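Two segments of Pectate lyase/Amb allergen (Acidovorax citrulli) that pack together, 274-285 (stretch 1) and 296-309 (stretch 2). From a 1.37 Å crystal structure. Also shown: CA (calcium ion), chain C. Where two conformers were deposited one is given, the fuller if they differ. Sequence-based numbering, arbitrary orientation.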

ATOM      1  N   VAL A 274       5.689 -11.895  10.342  1.00  5.79           N
ATOM      2  CA  VAL A 274       6.540 -12.319   9.255  1.00  4.83           C
ATOM      3  C   VAL A 274       7.054 -11.062   8.564  1.00  4.44           C
ATOM      4  O   VAL A 274       6.401 -10.475   7.704  1.00  5.30           O
ATOM      5  N   GLN A 275       8.254 -10.668   8.968  1.00  4.31           N
ATOM      6  CA  GLN A 275       8.888  -9.434   8.517  1.00  4.36           C
ATOM      7  C   GLN A 275       9.522  -9.634   7.147  1.00  4.23           C
ATOM      8  O   GLN A 275      10.480 -10.395   7.014  1.00  4.86           O
ATOM      9  N   HIS A 276       8.957  -8.963   6.145  1.00  3.64           N
ATOM     10  CA  HIS A 276       9.433  -9.052   4.777  1.00  3.81           C
ATOM     11  C   HIS A 276      10.392  -7.921   4.387  1.00  3.63           C
ATOM     12  O   HIS A 276      10.895  -7.897   3.256  1.00  3.75           O
ATOM     13  N   HIS A 277      10.637  -6.986   5.304  1.00  3.81           N
ATOM     14  CA  HIS A 277      11.520  -5.863   5.025  1.00  3.75           C
ATOM     15  C   HIS A 277      12.751  -5.908   5.909  1.00  4.21           C
ATOM     16  O   HIS A 277      12.779  -6.634   6.914  1.00  5.55           O
ATOM     17  N   ASP A 278      13.754  -5.129   5.545  1.00  4.50           N
ATOM     18  CA  ASP A 278      14.928  -4.991   6.385  1.00  4.74           C
ATOM     19  C   ASP A 278      15.104  -3.488   6.604  1.00  4.26           C
ATOM     20  O   ASP A 278      14.222  -2.856   7.182  1.00  4.96           O
ATOM     21  N   GLY A 279      16.199  -2.898   6.148  1.00  4.65           N
ATOM     22  CA  GLY A 279      16.392  -1.472   6.364  1.00  4.15           C
ATOM     23  C   GLY A 279      15.849  -0.594   5.253  1.00  4.24           C
ATOM     24  O   GLY A 279      15.525  -1.067   4.149  1.00  4.79           O
ATOM     25  N   LEU A 280      15.781   0.704   5.523  1.00  4.04           N
ATOM     26  CA  LEU A 280      15.652   1.666   4.412  1.00  4.26           C
ATOM     27  C   LEU A 280      17.037   1.921   3.809  1.00  4.51           C
ATOM     28  O   LEU A 280      17.282   1.586   2.650  1.00  4.74           O
ATOM     29  N   VAL A 281      17.933   2.494   4.609  1.00  3.83           N
ATOM     30  CA  VAL A 281      19.330   2.676   4.223  1.00  4.01           C
ATOM     31  C   VAL A 281      20.186   2.223   5.398  1.00  3.94           C
ATOM     32  O   VAL A 281      20.133   2.821   6.474  1.00  5.22           O
ATOM     33  N   ASP A 282      20.958   1.157   5.189  1.00  4.66           N
ATOM     34  CA  ASP A 282      21.857   0.641   6.218  1.00  4.75           C
ATOM     35  C   ASP A 282      23.285   0.952   5.805  1.00  5.10           C
ATOM     36  O   ASP A 282      23.645   0.788   4.635  1.00  7.64           O
ATOM     37  N   VAL A 283      24.093   1.387   6.761  1.00  3.89           N
ATOM     38  CA  VAL A 283      25.502   1.704   6.513  1.00  3.84           C
ATOM     39  C   VAL A 283      26.297   0.836   7.460  1.00  3.99           C
ATOM     40  O   VAL A 283      26.183   0.978   8.675  1.00  5.12           O
ATOM     41  N   THR A 284      27.070  -0.092   6.910  1.00  4.78           N
ATOM     42  CA  THR A 284      27.770  -1.086   7.730  1.00  4.86           C
ATOM     43  C   THR A 284      29.186  -1.271   7.190  1.00  5.00           C
ATOM     44  O   THR A 284      29.543  -0.705   6.157  1.00  5.32           O
ATOM     45  N   ARG A 285      29.992  -2.052   7.909  1.00  5.27           N
ATOM     46  CA  ARG A 285      31.321  -2.437   7.449  1.00  5.62           C
ATOM     47  C   ARG A 285      32.174  -1.231   7.075  1.00  5.66           C
ATOM     48  O   ARG A 285      32.529  -0.439   7.944  1.00  7.06           O
ATOM     49  N   HIS A 296      12.460  12.194   2.405  1.00  3.73           N
ATOM     50  CA  HIS A 296      11.248  11.823   3.121  1.00  4.13           C
ATOM     51  C   HIS A 296      11.261  10.306   3.307  1.00  3.93           C
ATOM     52  O   HIS A 296      11.140   9.567   2.338  1.00  4.77           O
ATOM     53  N   PHE A 297      11.437   9.856   4.546  1.00  3.63           N
ATOM     54  CA  PHE A 297      11.407   8.435   4.873  1.00  3.60           C
ATOM     55  C   PHE A 297      10.111   8.171   5.603  1.00  4.04           C
ATOM     56  O   PHE A 297       9.834   8.835   6.593  1.00  5.82           O
ATOM     57  N   HIS A 298       9.314   7.214   5.143  1.00  3.65           N
ATOM     58  CA  HIS A 298       8.036   6.987   5.816  1.00  4.62           C
ATOM     59  C   HIS A 298       7.583   5.552   5.767  1.00  4.48           C
ATOM     60  O   HIS A 298       7.889   4.831   4.821  1.00  5.58           O
ATOM     61  N   ASP A 299       6.863   5.134   6.805  1.00  3.82           N
ATOM     62  CA  ASP A 299       6.141   3.859   6.794  1.00  3.86           C
ATOM     63  C   ASP A 299       7.082   2.662   6.657  1.00  3.52           C
ATOM     64  O   ASP A 299       7.148   1.977   5.631  1.00  4.31           O
ATOM     65  N   HIS A 300       7.785   2.395   7.749  1.00  3.85           N
ATOM     66  CA  HIS A 300       8.774   1.337   7.768  1.00  3.56           C
ATOM     67  C   HIS A 300       9.156   1.071   9.213  1.00  4.47           C
ATOM     68  O   HIS A 300       9.050   1.976  10.064  1.00  4.63           O
ATOM     69  N   ASP A 301       9.590  -0.157   9.503  1.00  4.68           N
ATOM     70  CA  ASP A 301       9.936  -0.534  10.866  1.00  5.10           C
ATOM     71  C   ASP A 301      11.373  -0.099  11.222  1.00  4.43           C
ATOM     72  O   ASP A 301      11.568   0.936  11.886  1.00  5.07           O
ATOM     73  N   LYS A 302      12.374  -0.863  10.775  1.00  4.71           N
ATOM     74  CA  LYS A 302      13.762  -0.645  11.185  1.00  5.08           C
ATOM     75  C   LYS A 302      14.474   0.203  10.141  1.00  4.24           C
ATOM     76  O   LYS A 302      14.929  -0.303   9.110  1.00  5.08           O
ATOM     77  N   ALA A 303      14.584   1.503  10.398  1.00  4.46           N
ATOM     78  CA  ALA A 303      14.968   2.428   9.325  1.00  4.63           C
ATOM     79  C   ALA A 303      16.455   2.411   8.918  1.00  4.14           C
ATOM     80  O   ALA A 303      16.774   2.182   7.741  1.00  4.01           O
ATOM     81  N   PHE A 304      17.344   2.702   9.870  1.00  3.59           N
ATOM     82  CA  PHE A 304      18.764   2.900   9.564  1.00  3.93           C
ATOM     83  C   PHE A 304      19.649   2.153  10.554  1.00  3.72           C
ATOM     84  O   PHE A 304      19.769   2.557  11.714  1.00  5.08           O
ATOM     85  N   LEU A 305      20.263   1.071  10.093  1.00  3.85           N
ATOM     86  CA  LEU A 305      21.243   0.363  10.896  1.00  4.42           C
ATOM     87  C   LEU A 305      22.613   0.917  10.521  1.00  4.34           C
ATOM     88  O   LEU A 305      23.070   0.742   9.380  1.00  4.94           O
ATOM     89  N   ILE A 306      23.248   1.633  11.457  1.00  4.09           N
ATOM     90  CA  ILE A 306      24.600   2.146  11.252  0.50  4.23           C
ATOM     91  C   ILE A 306      25.523   1.262  12.097  1.00  4.68           C
ATOM     92  O   ILE A 306      25.560   1.401  13.320  1.00  5.15           O
ATOM     93  N   GLY A 307      26.213   0.326  11.444  1.00  4.95           N
ATOM     94  CA  GLY A 307      27.025  -0.664  12.142  1.00  5.41           C
ATOM     95  C   GLY A 307      26.200  -1.886  12.517  1.00  5.42           C
ATOM     96  O   GLY A 307      25.234  -1.784  13.283  1.00  6.37           O
ATOM     97  N   GLY A 308      26.559  -3.044  11.973  1.00  6.25           N
ATOM     98  CA  GLY A 308      25.766  -4.244  12.137  1.00  7.33           C
ATOM     99  C   GLY A 308      26.122  -5.175  13.282  1.00  7.03           C
ATOM    100  O   GLY A 308      25.434  -6.181  13.447  1.00  9.09           O
ATOM    101  N   THR A 309      27.180  -4.884  14.048  1.00  6.16           N
ATOM    102  CA  THR A 309      27.588  -5.766  15.131  1.00  7.16           C
ATOM    103  C   THR A 309      28.277  -5.046  16.296  1.00  7.17           C
ATOM    104  O   THR A 309      29.008  -4.083  16.108  1.00  7.27           O
TER

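Packing of segment 296-309 against segment 274-285 in a pectate lyase/Amb allergen protein, followed along the later segment; together they bury 774 Å². His296 is out of reach, and Phe297 makes the first contact: its CB points toward the other segment, and its m rotamer (chi1 -58°) sets CD1 3.9 Å from Leu280 CD1, while CG2 of Val281 (t) lies at the ring edge, 4.4 Å from Phe297 CE1. His298 (p) points away and turns back on its own segment, ND1 donating to Asp299 OD2 at 2.6 Å. At His300 the chain again aims its side chain toward the partner. With chi1 at 180° (t), the ring offers one face to Leu280, whose CD2 sits over it, 3.6 Å from the ring centroid, a CH-pi contact. At the ring edge, His300 NE2 donates to its own segment's Lys302 O (2.8 Å) and makes a weak bond to Asp278 O (2.7 Å, but only 120° at the hydrogen). Water 2 ties the same region together, donating to Asp278 O (2.8 Å) and accepting from Lys302 N (3.0 Å). Asp301 (t) points toward Gln275 (t, p), and water 1 bridges them, 3.0 Å from Gln275 NE2 and, weakly, 3.4 Å from Asp301 OD2. The CA-to-CB bond of Lys302 (m, then extended) points sideways; the backbone O of Lys302 meets Gly279 CA at 3.3 Å, a CA-H...O contact. A CB on Gly279 would clash with Asp282 OD1. Ala303 points away overall, yet its CB lies 4.1 Å from CD1 of Leu280 (m, t), and Ala303 O accepts from Leu280 N (2.8 Å) and, weakly, from Val281 N (3.4 Å). Phe304 (m) starts sideways but its ring swings nearer: CE1 reaches Leu280 CB at 4.2 Å and CD1 reaches Val281 CB at 4.1 Å, with Val281 O at the ring edge, 3.3 Å from Phe304 CD1. Leu305 (t, p) presents its backbone to Asp282 (m): Leu305 N donates to Asp282 OD1 (2.9 Å), and water 3 links Asp282 OD1 (2.8 Å) to Lys302 O (2.9 Å). The other carboxylate oxygen, Asp282 OD2, binds calcium at 2.2 Å alongside Asp278 OD2 at 2.4 Å and waters 5, 6 and 7, so one aspartate serves both metal and packing. Ile306 (m, m) brings CD1 to 3.8 Å from Val283 CB, flanked by the bonds Val283 N to Leu305 O (2.9 Å) and Gly307 N to Val283 O (2.8 Å). Beyond it, CG2 of Thr284 (p) lies 3.9 Å from Gly308 N, and water 4 accepts from both Arg285 N and Gly308 N at 3.0 Å.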

ATOM      1  CB  VAL A 274       5.792 -13.230   8.276  1.00  4.88           C
ATOM      2  CG1 VAL A 274       6.721 -13.706   7.175  1.00  5.62           C
ATOM      3  CG2 VAL A 274       5.194 -14.460   8.992  1.00  6.23           C
ATOM      4  CB  GLN A 275       9.947  -9.027   9.549  1.00  5.01           C
ATOM      5  CG  GLN A 275      10.742  -7.774   9.209  1.00  6.07           C
ATOM      6  CD  GLN A 275       9.845  -6.585   8.916  1.00  6.33           C
ATOM      7  OE1 GLN A 275       9.491  -6.320   7.758  1.00  6.09           O
ATOM      8  NE2 GLN A 275       9.462  -5.856   9.968  1.00  7.76           N
ATOM      9  CB  HIS A 276       8.240  -9.033   3.818  1.00  4.23           C
ATOM     10  CG  HIS A 276       7.382 -10.261   3.893  1.00  3.80           C
ATOM     11  ND1 HIS A 276       7.661 -11.420   3.196  1.00  3.68           N
ATOM     12  CD2 HIS A 276       6.222 -10.495   4.555  1.00  4.53           C
ATOM     13  CE1 HIS A 276       6.725 -12.321   3.449  1.00  4.33           C
ATOM     14  NE2 HIS A 276       5.844 -11.784   4.273  1.00  5.13           N
ATOM     15  CB  HIS A 277      10.796  -4.544   5.247  1.00  3.84           C
ATOM     16  CG  HIS A 277       9.622  -4.368   4.347  1.00  3.51           C
ATOM     17  ND1 HIS A 277       8.321  -4.362   4.811  1.00  4.45           N
ATOM     18  CD2 HIS A 277       9.548  -4.226   3.003  1.00  3.98           C
ATOM     19  CE1 HIS A 277       7.501  -4.190   3.786  1.00  4.65           C
ATOM     20  NE2 HIS A 277       8.218  -4.117   2.679  1.00  4.81           N
ATOM     21  CB  ASP A 278      16.175  -5.681   5.804  1.00  7.15           C
ATOM     22  CG  ASP A 278      17.254  -5.883   6.855  1.00 10.20           C
ATOM     23  OD1 ASP A 278      16.893  -6.177   8.010  1.00 12.24           O
ATOM     24  OD2 ASP A 278      18.450  -5.753   6.529  1.00 13.36           O
ATOM     25  CB  LEU A 280      15.006   2.979   4.878  1.00  4.63           C
ATOM     26  CG  LEU A 280      13.544   2.840   5.336  1.00  4.56           C
ATOM     27  CD1 LEU A 280      13.007   4.155   5.889  1.00  5.41           C
ATOM     28  CD2 LEU A 280      12.646   2.314   4.208  1.00  5.40           C
ATOM     29  CB  VAL A 281      19.688   4.135   3.854  1.00  4.21           C
ATOM     30  CG1 VAL A 281      21.146   4.189   3.389  1.00  4.56           C
ATOM     31  CG2 VAL A 281      18.743   4.682   2.778  1.00  4.83           C
ATOM     32  CB  ASP A 282      21.689  -0.869   6.405  1.00  5.56           C
ATOM     33  CG  ASP A 282      20.406  -1.240   7.131  1.00  6.08           C
ATOM     34  OD1 ASP A 282      19.696  -0.362   7.673  1.00  5.88           O
ATOM     35  OD2 ASP A 282      20.105  -2.454   7.156  1.00  7.97           O
ATOM     36  CB  VAL A 283      25.813   3.206   6.766  1.00  4.29           C
ATOM     37  CG1 VAL A 283      27.256   3.511   6.407  1.00  5.30           C
ATOM     38  CG2 VAL A 283      24.840   4.103   5.996  1.00  5.24           C
ATOM     39  CB  THR A 284      27.034  -2.441   7.702  1.00  6.53           C
ATOM     40  OG1 THR A 284      26.987  -2.916   6.352  1.00  6.75           O
ATOM     41  CG2 THR A 284      25.614  -2.318   8.258  1.00  6.87           C
ATOM     42  CB  ARG A 285      31.211  -3.458   6.315  1.00  7.10           C
ATOM     43  CG  ARG A 285      30.746  -4.810   6.855  1.00 10.19           C
ATOM     44  CD  ARG A 285      30.506  -5.858   5.775  1.00 13.23           C
ATOM     45  NE  ARG A 285      30.147  -7.132   6.397  1.00 16.75           N
ATOM     46  CZ  ARG A 285      31.053  -8.038   6.746  1.00 18.44           C
ATOM     47  NH1 ARG A 285      32.322  -7.805   6.465  1.00 19.06           N
ATOM     48  NH2 ARG A 285      30.697  -9.168   7.339  1.00 20.66           N
ATOM     49  CB  HIS A 296      10.026  12.240   2.303  1.00  4.50           C
ATOM     50  CG  HIS A 296       8.718  11.948   2.970  1.00  4.61           C
ATOM     51  ND1 HIS A 296       7.529  11.965   2.275  1.00  5.15           N
ATOM     52  CD2 HIS A 296       8.402  11.658   4.258  1.00  5.12           C
ATOM     53  CE1 HIS A 296       6.534  11.715   3.107  1.00  5.08           C
ATOM     54  NE2 HIS A 296       7.036  11.523   4.317  1.00  5.81           N
ATOM     55  CB  PHE A 297      12.543   8.063   5.836  1.00  4.37           C
ATOM     56  CG  PHE A 297      13.930   8.370   5.327  1.00  4.29           C
ATOM     57  CD1 PHE A 297      14.614   7.464   4.523  1.00  4.78           C
ATOM     58  CD2 PHE A 297      14.570   9.554   5.674  1.00  4.83           C
ATOM     59  CE1 PHE A 297      15.904   7.735   4.073  1.00  5.36           C
ATOM     60  CE2 PHE A 297      15.870   9.830   5.226  1.00  4.99           C
ATOM     61  CZ  PHE A 297      16.535   8.917   4.429  1.00  4.65           C
ATOM     62  CB  HIS A 298       6.932   7.947   5.310  1.00  5.37           C
ATOM     63  CG  HIS A 298       6.499   7.734   3.882  1.00  5.05           C
ATOM     64  ND1 HIS A 298       5.445   6.909   3.536  1.00  5.56           N
ATOM     65  CD2 HIS A 298       6.931   8.293   2.720  1.00  6.30           C
ATOM     66  CE1 HIS A 298       5.259   6.959   2.228  1.00  6.41           C
ATOM     67  NE2 HIS A 298       6.153   7.786   1.708  1.00  6.48           N
ATOM     68  CB  ASP A 299       5.047   3.866   5.726  1.00  4.47           C
ATOM     69  CG  ASP A 299       3.956   4.861   6.057  1.00  6.77           C
ATOM     70  OD1 ASP A 299       3.238   4.636   7.049  1.00  9.02           O
ATOM     71  OD2 ASP A 299       3.858   5.891   5.389  1.00  7.86           O
ATOM     72  CB  HIS A 300       9.994   1.775   6.952  1.00  3.82           C
ATOM     73  CG  HIS A 300      11.081   0.756   6.897  1.00  3.45           C
ATOM     74  ND1 HIS A 300      11.133  -0.223   5.922  1.00  3.82           N
ATOM     75  CD2 HIS A 300      12.166   0.574   7.684  1.00  3.71           C
ATOM     76  CE1 HIS A 300      12.197  -0.976   6.128  1.00  4.35           C
ATOM     77  NE2 HIS A 300      12.848  -0.507   7.179  1.00  3.81           N
ATOM     78  CB  ASP A 301       9.711  -2.045  11.059  1.00  5.97           C
ATOM     79  CG  ASP A 301       9.883  -2.483  12.480  1.00  7.17           C
ATOM     80  OD1 ASP A 301      10.456  -1.738  13.297  1.00  6.60           O
ATOM     81  OD2 ASP A 301       9.433  -3.605  12.789  1.00  9.58           O
ATOM     82  CB  LYS A 302      14.465  -1.987  11.366  1.00  7.09           C
ATOM     83  CG  LYS A 302      13.783  -2.822  12.439  1.00  9.92           C
ATOM     84  CD  LYS A 302      14.298  -4.244  12.504  1.00 12.70           C
ATOM     85  CE  LYS A 302      13.485  -5.067  13.497  1.00 15.12           C
ATOM     86  NZ  LYS A 302      13.884  -6.507  13.527  1.00 17.84           N
ATOM     87  CB  ALA A 303      14.535   3.826   9.693  1.00  5.34           C
ATOM     88  CB  PHE A 304      19.135   4.391   9.602  1.00  4.70           C
ATOM     89  CG  PHE A 304      18.166   5.262   8.881  1.00  4.67           C
ATOM     90  CD1 PHE A 304      18.094   5.230   7.502  1.00  6.03           C
ATOM     91  CD2 PHE A 304      17.326   6.122   9.577  1.00  4.94           C
ATOM     92  CE1 PHE A 304      17.176   6.029   6.812  1.00  5.98           C
ATOM     93  CE2 PHE A 304      16.412   6.916   8.914  1.00  5.94           C
ATOM     94  CZ  PHE A 304      16.337   6.877   7.526  1.00  6.40           C
ATOM     95  CB  LEU A 305      21.193  -1.134  10.583  1.00  4.97           C
ATOM     96  CG  LEU A 305      22.097  -2.017  11.449  1.00  6.44           C
ATOM     97  CD1 LEU A 305      21.559  -2.095  12.876  1.00  7.28           C
ATOM     98  CD2 LEU A 305      22.191  -3.408  10.863  1.00  7.46           C
ATOM     99  CB  ILE A 306      24.739   3.640  11.670  0.50  4.40           C
ATOM    100  CG1 ILE A 306      23.630   4.513  11.045  0.50  4.88           C
ATOM    101  CG2 ILE A 306      26.123   4.153  11.292  0.50  4.63           C
ATOM    102  CD1 ILE A 306      23.580   4.447   9.521  0.50  4.33           C
ATOM    103  CB  THR A 309      28.544  -6.868  14.622  1.00  8.92           C
ATOM    104  OG1 THR A 309      28.947  -7.682  15.725  1.00  9.86           O
ATOM    105  CG2 THR A 309      29.777  -6.288  13.958  1.00 10.14           C
TER
HETATM  106 CA    CA C 601      20.159  -4.205   5.772  0.80 11.70          CA
HETATM  107  O   HOH W   1      10.361  -6.826  12.636  1.00 16.40           O
HETATM  108  O   HOH W   2      11.991  -3.121   8.855  1.00  6.69           O
HETATM  109  O   HOH W   3      17.717  -0.970   9.546  1.00  6.92           O
HETATM  110  O   HOH W   4      29.110  -3.349  10.412  1.00  8.61           O
HETATM  111  O   HOH W   5      21.396  -5.753   7.541  1.00 42.90           O
HETATM  112  O   HOH W   6      22.839  -4.182   5.797  1.00 24.34           O
HETATM  113  O   HOH W   7      20.589  -6.313   4.230  1.00 17.81           O